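Local coordinates for protein SorB (Sorangium cellulosum, PDB 6B2V) that closes a pyran ring on the growing chain, as the pyran synthase domain of module nine of the sorangicin polyketide assembly line, at residues A[138-150]-A[270-282]. Residues are numbered along the deposited sequence; the frame is centred on the assembly and turned at random.
Sequences QPARPPALDIEAV and VDLVDASGNCLMA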
loop_
_atom_site.group_PDB
_atom_site.type_symbol
_atom_site.label_atom_id
_atom_site.label_comp_id
_atom_site.label_asym_id
_atom_site.label_seq_id
_atom_site.Cartn_x
_atom_site.Cartn_y
_atom_site.Cartn_z
ATOM N N GLN A 138 0.828 -10.827 15.157
ATOM C CA GLN A 138 1.769 -9.928 14.556
ATOM C C GLN A 138 3.172 -10.322 14.932
ATOM O O GLN A 138 3.483 -10.462 16.068
ATOM C CB GLN A 138 1.423 -8.516 15.049
ATOM C CG GLN A 138 2.116 -7.354 14.398
ATOM C CD GLN A 138 1.741 -6.024 15.004
ATOM O OE1 GLN A 138 2.074 -5.743 16.133
ATOM N NE2 GLN A 138 1.089 -5.193 14.225
ATOM N N PRO A 139 4.059 -10.392 13.952
ATOM C CA PRO A 139 5.457 -10.657 14.245
ATOM C C PRO A 139 6.003 -9.487 15.038
ATOM O O PRO A 139 5.577 -8.380 14.895
ATOM C CB PRO A 139 6.136 -10.656 12.881
ATOM C CG PRO A 139 5.068 -10.722 11.889
ATOM C CD PRO A 139 3.789 -10.335 12.513
ATOM N N ALA A 140 7.040 -9.739 15.805
ATOM C CA ALA A 140 7.623 -8.704 16.594
ATOM C C ALA A 140 8.141 -7.648 15.652
ATOM O O ALA A 140 8.620 -7.929 14.615
ATOM C CB ALA A 140 8.767 -9.242 17.434
ATOM N N ARG A 141 8.037 -6.430 16.113
ATOM C CA ARG A 141 8.478 -5.290 15.375
ATOM C C ARG A 141 9.937 -5.551 15.122
ATOM O O ARG A 141 10.662 -5.864 15.973
ATOM C CB ARG A 141 8.329 -4.056 16.270
ATOM C CG ARG A 141 8.516 -2.738 15.569
ATOM C CD ARG A 141 8.452 -1.525 16.472
ATOM N NE ARG A 141 7.942 -0.361 15.820
ATOM C CZ ARG A 141 7.943 0.847 16.345
ATOM N NH1 ARG A 141 8.476 1.042 17.534
ATOM N NH2 ARG A 141 7.411 1.847 15.696
ATOM N N PRO A 142 10.377 -5.256 13.931
ATOM C CA PRO A 142 11.765 -5.417 13.576
ATOM C C PRO A 142 12.574 -4.465 14.394
ATOM O O PRO A 142 12.153 -3.443 14.843
ATOM C CB PRO A 142 11.821 -4.934 12.126
ATOM C CG PRO A 142 10.475 -5.049 11.621
ATOM C CD PRO A 142 9.528 -5.006 12.780
ATOM N N PRO A 143 13.840 -4.785 14.485
ATOM C CA PRO A 143 14.773 -3.914 15.168
ATOM C C PRO A 143 14.923 -2.604 14.379
ATOM O O PRO A 143 14.640 -2.542 13.252
ATOM C CB PRO A 143 16.101 -4.648 15.099
ATOM C CG PRO A 143 15.766 -5.998 14.725
ATOM C CD PRO A 143 14.472 -6.003 13.994
ATOM N N ALA A 144 15.408 -1.585 15.041
ATOM C CA ALA A 144 15.579 -0.317 14.357
ATOM C C ALA A 144 16.568 -0.459 13.212
ATOM O O ALA A 144 17.517 -1.099 13.350
ATOM C CB ALA A 144 16.050 0.760 15.301
ATOM N N LEU A 145 16.269 0.200 12.101
ATOM C CA LEU A 145 17.103 0.152 10.933
ATOM C C LEU A 145 18.322 1.052 11.044
ATOM O O LEU A 145 18.197 2.170 11.383
ATOM C CB LEU A 145 16.319 0.555 9.721
ATOM C CG LEU A 145 17.050 0.522 8.388
ATOM C CD1 LEU A 145 17.400 -0.938 8.094
ATOM C CD2 LEU A 145 16.121 1.070 7.329
ATOM N N ASP A 146 19.479 0.496 10.699
ATOM C CA ASP A 146 20.727 1.219 10.678
ATOM C C ASP A 146 20.755 1.922 9.342
ATOM O O ASP A 146 21.253 1.472 8.372
ATOM C CB ASP A 146 21.859 0.229 10.841
ATOM C CG ASP A 146 23.221 0.875 10.992
ATOM O OD1 ASP A 146 23.340 2.023 10.654
ATOM O OD2 ASP A 146 24.097 0.127 11.442
ATOM N N ILE A 147 20.179 3.109 9.349
ATOM C CA ILE A 147 20.054 3.875 8.135
ATOM C C ILE A 147 21.388 4.253 7.516
ATOM O O ILE A 147 21.504 4.222 6.360
ATOM C CB ILE A 147 19.180 5.122 8.377
ATOM C CG1 ILE A 147 17.819 4.679 8.854
ATOM C CG2 ILE A 147 19.048 6.031 7.152
ATOM C CD1 ILE A 147 17.095 5.758 9.588
ATOM N N GLU A 148 22.353 4.615 8.335
ATOM C CA GLU A 148 23.640 4.943 7.765
ATOM C C GLU A 148 24.286 3.744 7.045
ATOM O O GLU A 148 24.880 3.890 6.016
ATOM C CB GLU A 148 24.592 5.588 8.776
ATOM C CG GLU A 148 26.088 5.498 8.425
ATOM C CD GLU A 148 26.559 6.363 7.255
ATOM O OE1 GLU A 148 25.765 6.987 6.626
ATOM O OE2 GLU A 148 27.753 6.337 7.021
ATOM N N ALA A 149 24.128 2.566 7.629
ATOM C CA ALA A 149 24.679 1.397 6.993
ATOM C C ALA A 149 24.042 1.173 5.648
ATOM O O ALA A 149 24.702 0.882 4.714
ATOM C CB ALA A 149 24.474 0.196 7.867
ATOM N N VAL A 150 22.739 1.346 5.584
ATOM C CA VAL A 150 22.058 1.185 4.326
ATOM C C VAL A 150 22.531 2.219 3.310
ATOM O O VAL A 150 22.768 1.877 2.214
ATOM C CB VAL A 150 20.539 1.313 4.458
ATOM C CG1 VAL A 150 19.889 1.249 3.091
ATOM C CG2 VAL A 150 19.968 0.251 5.346
ATOM N N VAL A 270 9.431 -4.181 1.888
ATOM C CA VAL A 270 9.664 -2.767 2.005
ATOM C C VAL A 270 9.145 -2.229 3.345
ATOM O O VAL A 270 8.058 -2.438 3.667
ATOM C CB VAL A 270 9.158 -2.000 0.767
ATOM C CG1 VAL A 270 7.681 -2.145 0.524
ATOM C CG2 VAL A 270 9.479 -0.554 0.899
ATOM N N ASP A 271 9.963 -1.472 4.050
ATOM C CA ASP A 271 9.565 -0.929 5.306
ATOM C C ASP A 271 9.571 0.596 5.279
ATOM O O ASP A 271 10.346 1.205 4.620
ATOM C CB ASP A 271 10.523 -1.274 6.459
ATOM C CG ASP A 271 10.468 -2.747 6.865
ATOM O OD1 ASP A 271 10.095 -3.505 6.075
ATOM O OD2 ASP A 271 10.733 -3.116 7.953
ATOM N N LEU A 272 8.639 1.137 6.048
ATOM C CA LEU A 272 8.548 2.551 6.301
ATOM C C LEU A 272 9.071 2.736 7.735
ATOM O O LEU A 272 8.586 2.211 8.629
ATOM C CB LEU A 272 7.123 3.076 6.213
ATOM C CG LEU A 272 6.939 4.559 6.589
ATOM C CD1 LEU A 272 7.600 5.475 5.572
ATOM C CD2 LEU A 272 5.491 4.909 6.658
ATOM N N VAL A 273 10.098 3.547 7.863
ATOM C CA VAL A 273 10.709 3.813 9.130
ATOM C C VAL A 273 10.769 5.314 9.454
ATOM O O VAL A 273 10.754 6.115 8.617
ATOM C CB VAL A 273 12.150 3.251 9.261
ATOM C CG1 VAL A 273 12.177 1.766 8.962
ATOM C CG2 VAL A 273 13.139 3.960 8.363
ATOM N N ASP A 274 10.836 5.597 10.736
ATOM C CA ASP A 274 10.997 6.963 11.170
ATOM C C ASP A 274 12.465 7.370 11.127
ATOM O O ASP A 274 13.309 6.666 10.723
ATOM C CB ASP A 274 10.313 7.285 12.525
ATOM C CG ASP A 274 10.907 6.550 13.694
ATOM O OD1 ASP A 274 12.057 6.224 13.588
ATOM O OD2 ASP A 274 10.211 6.431 14.687
ATOM N N ALA A 275 12.758 8.558 11.602
ATOM C CA ALA A 275 14.118 9.074 11.531
ATOM C C ALA A 275 15.105 8.365 12.406
ATOM O O ALA A 275 16.266 8.577 12.240
ATOM C CB ALA A 275 14.205 10.596 11.698
ATOM N N SER A 276 14.587 7.608 13.373
ATOM C CA SER A 276 15.406 6.786 14.239
ATOM C C SER A 276 15.503 5.329 13.792
ATOM O O SER A 276 16.039 4.543 14.473
ATOM C CB SER A 276 14.949 6.891 15.686
ATOM O OG SER A 276 15.219 8.160 16.180
ATOM N N GLY A 277 14.936 5.071 12.641
ATOM C CA GLY A 277 14.944 3.727 12.100
ATOM C C GLY A 277 13.871 2.771 12.619
ATOM O O GLY A 277 13.874 1.616 12.321
ATOM N N ASN A 278 12.978 3.318 13.425
ATOM C CA ASN A 278 11.928 2.470 13.958
ATOM C C ASN A 278 10.906 2.109 12.870
ATOM O O ASN A 278 10.465 2.929 12.152
ATOM C CB ASN A 278 11.154 3.108 15.114
ATOM C CG ASN A 278 12.010 3.553 16.291
ATOM O OD1 ASN A 278 12.756 2.868 16.814
ATOM N ND2 ASN A 278 11.774 4.747 16.716
ATOM N N CYS A 279 10.474 0.856 12.858
ATOM C CA CYS A 279 9.514 0.403 11.872
ATOM C C CYS A 279 8.083 0.845 12.158
ATOM O O CYS A 279 7.538 0.521 13.145
ATOM C CB CYS A 279 9.548 -1.123 11.865
ATOM S SG CYS A 279 8.568 -1.859 10.536
ATOM N N LEU A 280 7.517 1.606 11.220
ATOM C CA LEU A 280 6.156 2.117 11.327
ATOM C C LEU A 280 5.231 1.162 10.601
ATOM O O LEU A 280 4.212 0.819 11.077
ATOM C CB LEU A 280 6.056 3.561 10.766
ATOM C CG LEU A 280 7.188 4.467 11.235
ATOM C CD1 LEU A 280 6.910 5.831 10.658
ATOM C CD2 LEU A 280 7.245 4.558 12.760
ATOM N N MET A 281 5.644 0.752 9.426
ATOM C CA MET A 281 4.910 -0.241 8.676
ATOM C C MET A 281 5.848 -1.139 7.928
ATOM O O MET A 281 6.787 -0.684 7.410
ATOM C CB MET A 281 3.960 0.354 7.657
ATOM C CG MET A 281 2.844 1.152 8.236
ATOM S SD MET A 281 1.689 1.673 6.977
ATOM C CE MET A 281 2.825 2.527 5.917
ATOM N N ALA A 282 5.508 -2.418 7.919
ATOM C CA ALA A 282 6.272 -3.427 7.227
ATOM C C ALA A 282 5.425 -4.134 6.173
ATOM O O ALA A 282 4.435 -4.749 6.478
ATOM C CB ALA A 282 6.810 -4.460 8.185
HETATM O O HOH W 1 11.645 -0.731 14.853
HETATM O O HOH W 2 12.966 -1.018 11.590
#
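The linker 141-145 runs in extended form over the hairpin joining strands 267-273 and 279-289, and Leu145 N gives a nearly straight 2.8 Å hydrogen bond (170°) to Gly277 O. That carbonyl also takes a close CA-H contact from Ala144 and a water proton; the same water bridges to Pro143 O, while a second links Pro142 O to Cys279 N. Arg141, its chain bent at chi3 (-149°), reaches in side-on and makes two bent hydrogen bonds to one oxygen, Cys279 O, from NE (2.8 Å) and NH2 (2.9 Å). NE lies in the carbonyl plane on a lone pair, NH2 above that plane, and Asn278 CB lies over one guanidinium face, toward its rim. Pro142 CG and CD pack against CB and SG of Cys279, CG 3.9 Å from SG. Further along, Ile147 CD1 sits 3.8 Å from Gly277 N, and Leu145 CD2 meets Val273 CG2 more loosely. In the type I turn Asp274-Gly277, Asp274 OD1 accepts from Ser276 N, making an Asx turn, and from Asn278 N on the opposite carboxylate face. Beyond the hairpin, Leu145 and Ile147 touch His252 and Tyr250 of strand 250-255, consistent with a linker between two predicted hotdog folds, lying along the C-terminal one before helix 147-152.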